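Local coordinates for uncharacterized protein XCC1541 (PDB 2QJW) that is of unknown function but probably acts as a serine hydrolase of the alpha/beta hydrolase superfamily, at residues V77-A88 / R98-M109. Numbering follows the deposited sequence. Where two conformers were deposited one is given.
Sequences VLAGSSLGSYIA and RALFLMVPPTKM
The side chain of M109, a selenomethionine, lies against one face of the Y86 ring: CE stands 3.9 Å from the ring centroid, 22° off the normal, as a CH-pi contact, while SE rides higher above the same face in a Met-aromatic contact. Bends at chi2 and chi3 fold the flexible chain back, laying CB and CG over the hydroxyl end of the same face and CE near CG of the ring, where it also meets L83 CD1 at 3.6 Å. Y86 OH, at the end of the ring that M109 covers, is hydrogen-bonded to P113 O. P106 presses its CG on Y86 CB.

Strands 77-81 and 99-103 run parallel, joined by helix 83-92 in a beta-alpha-beta unit of the alpha/beta hydrolase sheet. Across the sharp turn from strand to helix, G80, S82 and G84 match the nucleophile elbow pattern GxSxG; S82, with positive phi (53°), is probably the nucleophile, with H156 against it. G80 and G84, with no side chains, let the start of the helix pack close against the end of the strand. S82 N donates to M103 O at 2.9 Å, tying the elbow to the neighbouring strand.

On the face of the helix turned to the strand, the small S85 points at the sheet, and its OG comes within 2.8 Å of M103 O. Farther along, the compact A88 admits L100 CD1 at 3.8 Å from its CB.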
loop_
_atom_site.group_PDB
_atom_site.type_symbol
_atom_site.label_atom_id
_atom_site.label_comp_id
_atom_site.label_asym_id
_atom_site.label_seq_id
_atom_site.Cartn_x
_atom_site.Cartn_y
_atom_site.Cartn_z
ATOM N N VAL A 77 18.442 -2.490 -8.209
ATOM C CA VAL A 77 16.999 -2.267 -8.113
ATOM C C VAL A 77 16.583 -1.325 -9.241
ATOM O O VAL A 77 17.231 -0.268 -9.441
ATOM C CB VAL A 77 16.600 -1.688 -6.736
ATOM C CG1 VAL A 77 15.180 -1.228 -6.694
ATOM C CG2 VAL A 77 16.903 -2.731 -5.645
ATOM N N LEU A 78 15.535 -1.718 -9.994
ATOM C CA LEU A 78 15.003 -0.863 -11.066
ATOM C C LEU A 78 13.697 -0.282 -10.611
ATOM O O LEU A 78 12.869 -0.936 -9.980
ATOM C CB LEU A 78 14.761 -1.667 -12.321
ATOM C CG LEU A 78 16.009 -2.365 -12.858
ATOM C CD1 LEU A 78 15.634 -3.192 -14.086
ATOM C CD2 LEU A 78 17.103 -1.381 -13.196
ATOM N N ALA A 79 13.512 1.011 -10.890
ATOM C CA ALA A 79 12.282 1.710 -10.496
ATOM C C ALA A 79 11.924 2.645 -11.567
ATOM O O ALA A 79 12.780 3.070 -12.362
ATOM C CB ALA A 79 12.489 2.477 -9.242
ATOM N N GLY A 80 10.671 3.043 -11.604
ATOM C CA GLY A 80 10.260 4.031 -12.574
ATOM C C GLY A 80 8.900 4.600 -12.310
ATOM O O GLY A 80 8.225 4.248 -11.350
ATOM N N SER A 81 8.520 5.495 -13.226
ATOM C CA SER A 81 7.174 6.054 -13.287
ATOM C C SER A 81 6.637 5.891 -14.711
ATOM O O SER A 81 7.349 6.232 -15.642
ATOM C CB SER A 81 7.174 7.519 -12.916
ATOM O OG SER A 81 5.856 8.022 -13.001
ATOM N N SER A 82 5.415 5.362 -14.847
ATOM C CA SER A 82 4.691 5.278 -16.149
ATOM C C SER A 82 5.580 4.601 -17.211
ATOM O O SER A 82 5.948 3.444 -17.027
ATOM C CB SER A 82 4.152 6.670 -16.517
ATOM O OG SER A 82 3.162 6.447 -17.542
ATOM N N LEU A 83 5.913 5.284 -18.320
ATOM C CA LEU A 83 6.758 4.649 -19.335
ATOM C C LEU A 83 8.050 4.104 -18.719
ATOM O O LEU A 83 8.548 3.068 -19.137
ATOM C CB LEU A 83 7.068 5.615 -20.454
ATOM C CG LEU A 83 7.837 5.044 -21.654
ATOM C CD1 LEU A 83 7.179 3.824 -22.252
ATOM C CD2 LEU A 83 8.039 6.157 -22.702
ATOM N N GLY A 84 8.558 4.836 -17.720
ATOM C CA GLY A 84 9.758 4.395 -16.991
ATOM C C GLY A 84 9.537 3.109 -16.265
ATOM O O GLY A 84 10.450 2.276 -16.170
ATOM N N SER A 85 8.320 2.910 -15.724
ATOM C CA SER A 85 7.999 1.638 -15.114
ATOM C C SER A 85 7.934 0.494 -16.111
ATOM O O SER A 85 8.375 -0.604 -15.803
ATOM C CB SER A 85 6.671 1.708 -14.348
ATOM O OG SER A 85 6.814 2.538 -13.233
ATOM N N TYR A 86 7.338 0.785 -17.263
ATOM C CA TYR A 86 7.224 -0.205 -18.307
ATOM C C TYR A 86 8.628 -0.678 -18.675
ATOM O O TYR A 86 8.871 -1.870 -18.705
ATOM C CB TYR A 86 6.559 0.392 -19.511
ATOM C CG TYR A 86 6.541 -0.556 -20.663
ATOM C CD1 TYR A 86 5.629 -1.599 -20.735
ATOM C CD2 TYR A 86 7.462 -0.427 -21.679
ATOM C CE1 TYR A 86 5.591 -2.510 -21.819
ATOM C CE2 TYR A 86 7.468 -1.333 -22.782
ATOM C CZ TYR A 86 6.536 -2.368 -22.853
ATOM O OH TYR A 86 6.572 -3.211 -23.917
ATOM N N ILE A 87 9.561 0.229 -18.902
ATOM C CA ILE A 87 10.876 -0.284 -19.346
ATOM C C ILE A 87 11.671 -0.960 -18.208
ATOM O O ILE A 87 12.419 -1.905 -18.435
ATOM C CB ILE A 87 11.722 0.785 -20.069
ATOM C CG1 ILE A 87 12.056 1.981 -19.187
ATOM C CG2 ILE A 87 11.004 1.206 -21.362
ATOM C CD1 ILE A 87 13.137 2.885 -19.788
ATOM N N ALA A 88 11.470 -0.514 -16.964
ATOM C CA ALA A 88 12.126 -1.148 -15.826
ATOM C C ALA A 88 11.670 -2.572 -15.735
ATOM O O ALA A 88 12.437 -3.506 -15.577
ATOM C CB ALA A 88 11.825 -0.345 -14.526
ATOM N N ARG A 98 17.308 -7.294 -8.504
ATOM C CA ARG A 98 17.065 -7.582 -7.122
ATOM C C ARG A 98 15.591 -7.411 -6.729
ATOM O O ARG A 98 15.038 -8.155 -5.951
ATOM C CB ARG A 98 17.955 -6.710 -6.200
ATOM C CG ARG A 98 17.804 -6.997 -4.751
ATOM C CD ARG A 98 18.172 -8.407 -4.357
ATOM N NE ARG A 98 17.833 -8.758 -3.002
ATOM C CZ ARG A 98 16.709 -9.276 -2.574
ATOM N NH1 ARG A 98 15.671 -9.486 -3.366
ATOM N NH2 ARG A 98 16.578 -9.561 -1.291
ATOM N N ALA A 99 15.012 -6.342 -7.267
ATOM C CA ALA A 99 13.615 -5.933 -6.942
ATOM C C ALA A 99 13.204 -4.841 -7.899
ATOM O O ALA A 99 14.041 -4.229 -8.556
ATOM C CB ALA A 99 13.499 -5.411 -5.508
ATOM N N LEU A 100 11.891 -4.620 -7.950
ATOM C CA LEU A 100 11.279 -3.714 -8.906
ATOM C C LEU A 100 10.243 -2.819 -8.239
ATOM O O LEU A 100 9.315 -3.332 -7.595
ATOM C CB LEU A 100 10.606 -4.564 -9.963
ATOM C CG LEU A 100 10.029 -3.945 -11.217
ATOM C CD1 LEU A 100 11.128 -3.149 -12.048
ATOM C CD2 LEU A 100 9.336 -5.039 -12.057
ATOM N N PHE A 101 10.360 -1.498 -8.436
ATOM C CA PHE A 101 9.438 -0.524 -7.874
ATOM C C PHE A 101 8.768 0.227 -9.017
ATOM O O PHE A 101 9.447 0.909 -9.801
ATOM C CB PHE A 101 10.100 0.467 -6.920
ATOM C CG PHE A 101 9.135 1.389 -6.288
ATOM C CD1 PHE A 101 8.307 0.940 -5.315
ATOM C CD2 PHE A 101 9.051 2.692 -6.684
ATOM C CE1 PHE A 101 7.411 1.817 -4.695
ATOM C CE2 PHE A 101 8.136 3.558 -6.096
ATOM C CZ PHE A 101 7.306 3.123 -5.105
ATOM N N LEU A 102 7.459 0.086 -9.119
ATOM C CA LEU A 102 6.741 0.644 -10.270
ATOM C C LEU A 102 5.681 1.603 -9.852
ATOM O O LEU A 102 4.750 1.255 -9.168
ATOM C CB LEU A 102 6.078 -0.477 -11.023
ATOM C CG LEU A 102 6.887 -1.712 -11.416
ATOM C CD1 LEU A 102 6.078 -2.808 -12.171
ATOM C CD2 LEU A 102 8.076 -1.285 -12.287
HETATM N N MSE A 103 5.809 2.859 -10.270
HETATM C CA MSE A 103 4.757 3.885 -10.105
HETATM C C MSE A 103 3.939 3.927 -11.408
HETATM O O MSE A 103 4.509 3.981 -12.491
HETATM C CB MSE A 103 5.299 5.237 -9.765
HETATM C CG MSE A 103 6.143 5.246 -8.473
HETATM SE SE MSE A 103 6.892 6.913 -8.001
HETATM C CE MSE A 103 8.193 6.914 -9.351
ATOM N N VAL A 104 2.614 3.884 -11.260
ATOM C CA VAL A 104 1.624 3.983 -12.388
ATOM C C VAL A 104 2.127 3.252 -13.646
ATOM O O VAL A 104 2.277 3.847 -14.702
ATOM C CB VAL A 104 1.153 5.460 -12.650
ATOM C CG1 VAL A 104 0.269 5.907 -11.477
ATOM C CG2 VAL A 104 2.287 6.406 -12.839
ATOM N N PRO A 105 2.373 1.934 -13.541
ATOM C CA PRO A 105 2.856 1.171 -14.696
ATOM C C PRO A 105 1.772 0.933 -15.747
ATOM O O PRO A 105 0.709 0.494 -15.385
ATOM C CB PRO A 105 3.289 -0.165 -14.053
ATOM C CG PRO A 105 2.422 -0.353 -12.938
ATOM C CD PRO A 105 2.193 1.048 -12.371
ATOM N N PRO A 106 2.069 1.208 -17.011
ATOM C CA PRO A 106 1.078 0.824 -18.022
ATOM C C PRO A 106 1.156 -0.675 -18.276
ATOM O O PRO A 106 2.245 -1.255 -18.337
ATOM C CB PRO A 106 1.524 1.578 -19.253
ATOM C CG PRO A 106 2.941 1.762 -19.094
ATOM C CD PRO A 106 3.262 1.832 -17.586
ATOM N N THR A 107 0.021 -1.328 -18.448
ATOM C CA THR A 107 -0.011 -2.749 -18.695
ATOM C C THR A 107 0.004 -3.028 -20.210
ATOM O O THR A 107 0.361 -4.114 -20.580
ATOM C CB THR A 107 -1.196 -3.437 -18.032
ATOM O OG1 THR A 107 -2.415 -2.931 -18.628
ATOM C CG2 THR A 107 -1.204 -3.162 -16.517
ATOM N N LYS A 108 -0.384 -2.053 -21.034
ATOM C CA LYS A 108 -0.447 -2.208 -22.479
ATOM C C LYS A 108 0.450 -1.162 -23.122
ATOM O O LYS A 108 0.557 -0.045 -22.608
ATOM C CB LYS A 108 -1.879 -1.969 -22.923
ATOM C CG LYS A 108 -2.960 -2.827 -22.245
ATOM C CD LYS A 108 -4.379 -2.326 -22.603
ATOM C CE LYS A 108 -5.445 -2.987 -21.727
ATOM N NZ LYS A 108 -6.806 -2.856 -22.311
HETATM N N MSE A 109 1.058 -1.501 -24.254
HETATM C CA MSE A 109 1.982 -0.601 -24.930
HETATM C C MSE A 109 1.826 -0.765 -26.443
HETATM O O MSE A 109 2.780 -1.132 -27.115
HETATM C CB MSE A 109 3.411 -0.903 -24.444
HETATM C CG MSE A 109 4.555 0.046 -24.905
HETATM SE SE MSE A 109 4.388 1.862 -24.380
HETATM C CE MSE A 109 4.328 1.682 -22.461
#